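PDB 2ON7: Na Glutathione S-transferase 1 from Necator americanus, which probably catalyses the conjugation of glutathione to electrophilic compounds, as glutathione S-transferases do, in a human hookworm. Local coordinates for residues F135-K138 / F139-S143; V32-D35 / K36-A40. All blocks are in the same frame, centred on the assembly; numbering follows the deposited sequence.

Contact 1. Residues F135-K138 / F139-S143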
loop_
_atom_site.group_PDB
_atom_site.type_symbol
_atom_site.label_atom_id
_atom_site.label_comp_id
_atom_site.label_asym_id
_atom_site.label_seq_id
_atom_site.Cartn_x
_atom_site.Cartn_y
_atom_site.Cartn_z
ATOM N N PHE A 135 -0.630 8.252 -15.919
ATOM C CA PHE A 135 0.621 7.648 -15.424
ATOM C C PHE A 135 0.859 6.230 -15.914
ATOM O O PHE A 135 1.958 5.898 -16.365
ATOM C CB PHE A 135 0.676 7.659 -13.900
ATOM C CG PHE A 135 0.530 9.034 -13.303
ATOM C CD1 PHE A 135 -0.378 9.260 -12.273
ATOM C CD2 PHE A 135 1.305 10.093 -13.766
ATOM C CE1 PHE A 135 -0.514 10.516 -11.728
ATOM C CE2 PHE A 135 1.185 11.354 -13.215
ATOM C CZ PHE A 135 0.257 11.572 -12.199
ATOM N N ILE A 136 -0.174 5.398 -15.810
ATOM C CA ILE A 136 -0.097 4.037 -16.348
ATOM C C ILE A 136 0.370 4.085 -17.829
ATOM O O ILE A 136 1.270 3.352 -18.180
ATOM C CB ILE A 136 -1.418 3.194 -16.090
ATOM C CG1 ILE A 136 -1.725 3.070 -14.598
ATOM C CG2 ILE A 136 -1.321 1.792 -16.613
ATOM C CD1 ILE A 136 -0.680 2.266 -13.722
ATOM N N THR A 137 -0.175 4.967 -18.669
ATOM C CA THR A 137 0.231 4.879 -20.081
ATOM C C THR A 137 1.659 5.332 -20.399
ATOM O O THR A 137 2.227 4.820 -21.365
ATOM C CB THR A 137 -0.843 5.301 -21.164
ATOM O OG1 THR A 137 -0.353 6.347 -22.036
ATOM C CG2 THR A 137 -2.210 5.659 -20.558
ATOM N N LYS A 138 2.237 6.245 -19.597
ATOM C CA LYS A 138 3.687 6.546 -19.658
ATOM C C LYS A 138 4.545 5.280 -19.437
ATOM O O LYS A 138 5.453 4.990 -20.211
ATOM C CB LYS A 138 4.114 7.646 -18.665
ATOM C CG LYS A 138 3.478 9.025 -18.877
ATOM C CD LYS A 138 3.583 9.924 -17.629
ATOM C CE LYS A 138 3.755 11.430 -18.020
ATOM N NZ LYS A 138 2.721 11.992 -18.992
ATOM N N PHE A 139 4.241 4.518 -18.398
ATOM C CA PHE A 139 4.869 3.190 -18.224
ATOM C C PHE A 139 4.714 2.233 -19.425
ATOM O O PHE A 139 5.653 1.554 -19.829
ATOM C CB PHE A 139 4.409 2.522 -16.915
ATOM C CG PHE A 139 5.167 3.006 -15.704
ATOM C CD1 PHE A 139 4.805 4.198 -15.060
ATOM C CD2 PHE A 139 6.248 2.279 -15.202
ATOM C CE1 PHE A 139 5.516 4.657 -13.960
ATOM C CE2 PHE A 139 6.950 2.714 -14.062
ATOM C CZ PHE A 139 6.572 3.907 -13.446
ATOM N N LEU A 140 3.517 2.189 -19.976
ATOM C CA LEU A 140 3.242 1.356 -21.109
ATOM C C LEU A 140 4.004 1.856 -22.359
ATOM O O LEU A 140 4.652 1.059 -23.033
ATOM C CB LEU A 140 1.733 1.283 -21.324
ATOM C CG LEU A 140 0.831 0.079 -20.987
ATOM C CD1 LEU A 140 1.579 -1.115 -20.431
ATOM C CD2 LEU A 140 -0.353 0.511 -20.119
ATOM N N LYS A 141 3.959 3.150 -22.663
ATOM C CA LYS A 141 4.742 3.703 -23.815
ATOM C C LYS A 141 6.271 3.400 -23.772
ATOM O O LYS A 141 6.907 3.176 -24.805
ATOM C CB LYS A 141 4.501 5.217 -24.005
ATOM C CG LYS A 141 3.021 5.620 -24.199
ATOM C CD LYS A 141 2.676 6.040 -25.620
ATOM C CE LYS A 141 1.586 7.118 -25.640
ATOM N NZ LYS A 141 1.668 7.907 -26.909
ATOM N N LYS A 142 6.861 3.388 -22.585
ATOM C CA LYS A 142 8.277 3.004 -22.485
ATOM C C LYS A 142 8.529 1.511 -22.342
ATOM O O LYS A 142 9.670 1.100 -22.064
ATOM C CB LYS A 142 9.028 3.786 -21.405
ATOM C CG LYS A 142 8.485 3.796 -20.021
ATOM C CD LYS A 142 9.409 4.729 -19.230
ATOM C CE LYS A 142 8.909 4.948 -17.834
ATOM N NZ LYS A 142 10.031 5.275 -16.876
ATOM N N SER A 143 7.470 0.718 -22.546
ATOM C CA SER A 143 7.568 -0.735 -22.516
ATOM C C SER A 143 7.274 -1.392 -23.864
ATOM O O SER A 143 6.093 -1.572 -24.223
ATOM C CB SER A 143 6.596 -1.299 -21.502
ATOM O OG SER A 143 6.743 -2.699 -21.492
#
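Ile136 and Leu140, one helical turn apart near the C-terminal end of helix 117-141, meet through their branches: CG2 of Ile136 lies 3.9 Å from CD2 of Leu140, the two side chains set at a slant to each other. With chi1 of Ile136 at -59°, CG2 stands opposite the backbone N and CG1 beside it, which is how the short branch comes to face Leu140. Both are buried; Leu148 of a loop touches each, while Leu91 packs on Ile136 and His184 on Leu140.

One residue on, Thr137 and Lys141 run side by side in the same direction. Their side chains meet loosely, Thr137 OG1 to Lys141 CG being 4.1 Å. The closer approach is to the backbone: with chi1 at -57°, CG of Lys141 is anti to its own carbonyl carbon and lies 3.0 Å from Thr137 O. That oxygen also accepts from Lys141 N at 2.7 Å, and Leu140 N bonds to Ile136 O at 3.1 Å. Upstream, Phe139 N to Phe135 O is a weak bond of 3.4 Å.

The Phe139 ring turns an edge to the same oxygen, its CD1 being 3.6 Å from Phe135 O. Val87 and Leu91 of helix 82-109 touch the Phe139 side chain, and Pro47 of the second subunit packs on both phenylalanines. Lys142 leaves helical geometry, its CG lying 3.3 Å from Lys138 O. Buried Ile136 and Leu140 against exposed Lys138, Lys141 and Lys142 mark the last turn of an amphipathic helix in the all-helical C-terminal domain of the glutathione S-transferase fold.

Contact 2. Residues V32-D35 / K36-A40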
loop_
_atom_site.group_PDB
_atom_site.type_symbol
_atom_site.label_atom_id
_atom_site.label_comp_id
_atom_site.label_asym_id
_atom_site.label_seq_id
_atom_site.Cartn_x
_atom_site.Cartn_y
_atom_site.Cartn_z
ATOM N N VAL A 32 -11.734 -20.182 -0.457
ATOM C CA VAL A 32 -12.890 -20.159 0.492
ATOM C C VAL A 32 -13.635 -18.837 0.324
ATOM O O VAL A 32 -13.068 -17.765 0.524
ATOM C CB VAL A 32 -12.452 -20.335 1.995
ATOM C CG1 VAL A 32 -13.691 -20.461 2.972
ATOM C CG2 VAL A 32 -11.561 -21.530 2.158
ATOM N N ARG A 33 -14.885 -18.918 -0.088
ATOM C CA ARG A 33 -15.674 -17.735 -0.439
ATOM C C ARG A 33 -16.822 -17.488 0.566
ATOM O O ARG A 33 -17.747 -18.280 0.651
ATOM C CB ARG A 33 -16.184 -17.865 -1.867
ATOM C CG ARG A 33 -15.032 -17.938 -2.881
ATOM C CD ARG A 33 -15.537 -18.245 -4.254
ATOM N NE ARG A 33 -14.477 -18.148 -5.244
ATOM C CZ ARG A 33 -14.440 -17.245 -6.229
ATOM N NH1 ARG A 33 -15.448 -16.387 -6.383
ATOM N NH2 ARG A 33 -13.399 -17.217 -7.038
ATOM N N LEU A 34 -16.745 -16.396 1.328
ATOM C CA LEU A 34 -17.749 -16.107 2.380
ATOM C C LEU A 34 -18.848 -15.174 1.905
ATOM O O LEU A 34 -18.598 -14.298 1.070
ATOM C CB LEU A 34 -17.101 -15.508 3.645
ATOM C CG LEU A 34 -15.852 -16.172 4.236
ATOM C CD1 LEU A 34 -15.233 -15.283 5.316
ATOM C CD2 LEU A 34 -16.091 -17.625 4.758
ATOM N N ASP A 35 -20.064 -15.386 2.429
ATOM C CA ASP A 35 -21.137 -14.379 2.328
ATOM C C ASP A 35 -20.995 -13.383 3.475
ATOM O O ASP A 35 -20.080 -13.539 4.289
ATOM C CB ASP A 35 -22.544 -14.994 2.200
ATOM C CG ASP A 35 -23.159 -15.396 3.517
ATOM O OD1 ASP A 35 -24.368 -15.694 3.482
ATOM O OD2 ASP A 35 -22.482 -15.441 4.574
ATOM N N LYS A 36 -21.846 -12.357 3.527
ATOM C CA LYS A 36 -21.729 -11.333 4.577
ATOM C C LYS A 36 -21.774 -11.916 6.007
ATOM O O LYS A 36 -20.912 -11.600 6.838
ATOM C CB LYS A 36 -22.699 -10.136 4.363
ATOM C CG LYS A 36 -24.121 -10.263 4.943
ATOM C CD LYS A 36 -25.099 -11.075 4.037
ATOM C CE LYS A 36 -26.551 -10.923 4.482
ATOM N NZ LYS A 36 -27.022 -12.120 5.233
ATOM N N GLU A 37 -22.737 -12.797 6.264
ATOM C CA GLU A 37 -22.976 -13.331 7.603
ATOM C C GLU A 37 -21.865 -14.254 8.109
ATOM O O GLU A 37 -21.563 -14.271 9.289
ATOM C CB GLU A 37 -24.314 -14.039 7.645
ATOM C CG GLU A 37 -24.841 -14.303 9.045
ATOM C CD GLU A 37 -26.069 -15.191 9.025
ATOM O OE1 GLU A 37 -26.415 -15.634 7.905
ATOM O OE2 GLU A 37 -26.686 -15.434 10.105
ATOM N N GLN A 38 -21.247 -15.018 7.217
ATOM C CA GLN A 38 -20.096 -15.815 7.607
ATOM C C GLN A 38 -18.820 -14.956 7.803
ATOM O O GLN A 38 -17.931 -15.312 8.587
ATOM C CB GLN A 38 -19.889 -16.932 6.598
ATOM C CG GLN A 38 -18.732 -17.862 6.926
ATOM C CD GLN A 38 -19.064 -18.915 7.954
ATOM O OE1 GLN A 38 -20.209 -19.035 8.406
ATOM N NE2 GLN A 38 -18.057 -19.704 8.324
ATOM N N PHE A 39 -18.736 -13.818 7.117
ATOM C CA PHE A 39 -17.650 -12.890 7.405
ATOM C C PHE A 39 -17.748 -12.358 8.840
ATOM O O PHE A 39 -16.757 -12.353 9.578
ATOM C CB PHE A 39 -17.539 -11.748 6.382
ATOM C CG PHE A 39 -16.504 -10.725 6.747
ATOM C CD1 PHE A 39 -15.139 -11.001 6.580
ATOM C CD2 PHE A 39 -16.880 -9.491 7.293
ATOM C CE1 PHE A 39 -14.164 -10.055 6.968
ATOM C CE2 PHE A 39 -15.923 -8.536 7.659
ATOM C CZ PHE A 39 -14.571 -8.816 7.523
ATOM N N ALA A 40 -18.951 -11.937 9.224
ATOM C CA ALA A 40 -19.208 -11.408 10.551
ATOM C C ALA A 40 -18.730 -12.358 11.680
ATOM O O ALA A 40 -18.226 -11.887 12.705
ATOM C CB ALA A 40 -20.680 -11.050 10.694
#
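This is a local N-capping contact at the surface of the thioredoxin-like N-terminal domain, where strand 30-34, at one edge of the sheet, turns through Asp35 into helix 36-42. The strand and helix segments run at 102° to each other, so the chain swings through about a right angle at the cap.

Asp35 holds the first turn. Its OD2 accepts from Gln38 N at 2.9 Å, a nearly straight bond that meets the oxygen almost in line with the C-O bond of the carboxylate. With chi1 at 83°, CG sits between the backbone N and the carbonyl carbon, and this folds the carboxylate back over the start of the helix; Glu37 N is also near, 3.1 Å from Asp35 OD2. The backbone oxygen of Asp35 takes the first i to i+4 bond, from Phe39 N at 3.1 Å. A negative carboxylate here would probably be favoured by the helix dipole.

Just before the cap in sequence, Leu34 sends its two methyls to different partners. CD2 presses on Gln38 CG at 3.4 Å, while CD1 lies 4.0 Å from Phe39 CA, near the plane of the Phe39 ring and at its edge. Phe39 continues inward to meet the Phe9 ring, their planes about 60° apart, and Leu34 rests on Thr7 of strand 4-9. An Asp N-cap flanked by a hydrophobic-staple-like pair, Leu34 CD1 to Phe39 CB 4.4 Å, thus makes the turn that follows strand 30-34 in the thioredoxin-like domain.

Overall arrangement
Contacts 1 and 2 sit on opposite sides of the chain's centre, their own centres 38 Å apart and their nearest atoms about 24 Å, so they do not touch. Contact 2 comes first in the chain and belongs to the thioredoxin-like N-terminal domain; contact 1 follows in the helical C-terminal domain. One is a helix start, the other a helix finish, in two different helices: residues 32-40 begin theirs with an aspartate cap, residues 135-143 end theirs. Contact 1 also reaches the second subunit through its phenylalanines, whereas no other chain of the assembly touches contact 2. In this family glutathione is generally bound chiefly by the N-terminal domain, the domain that carries contact 2.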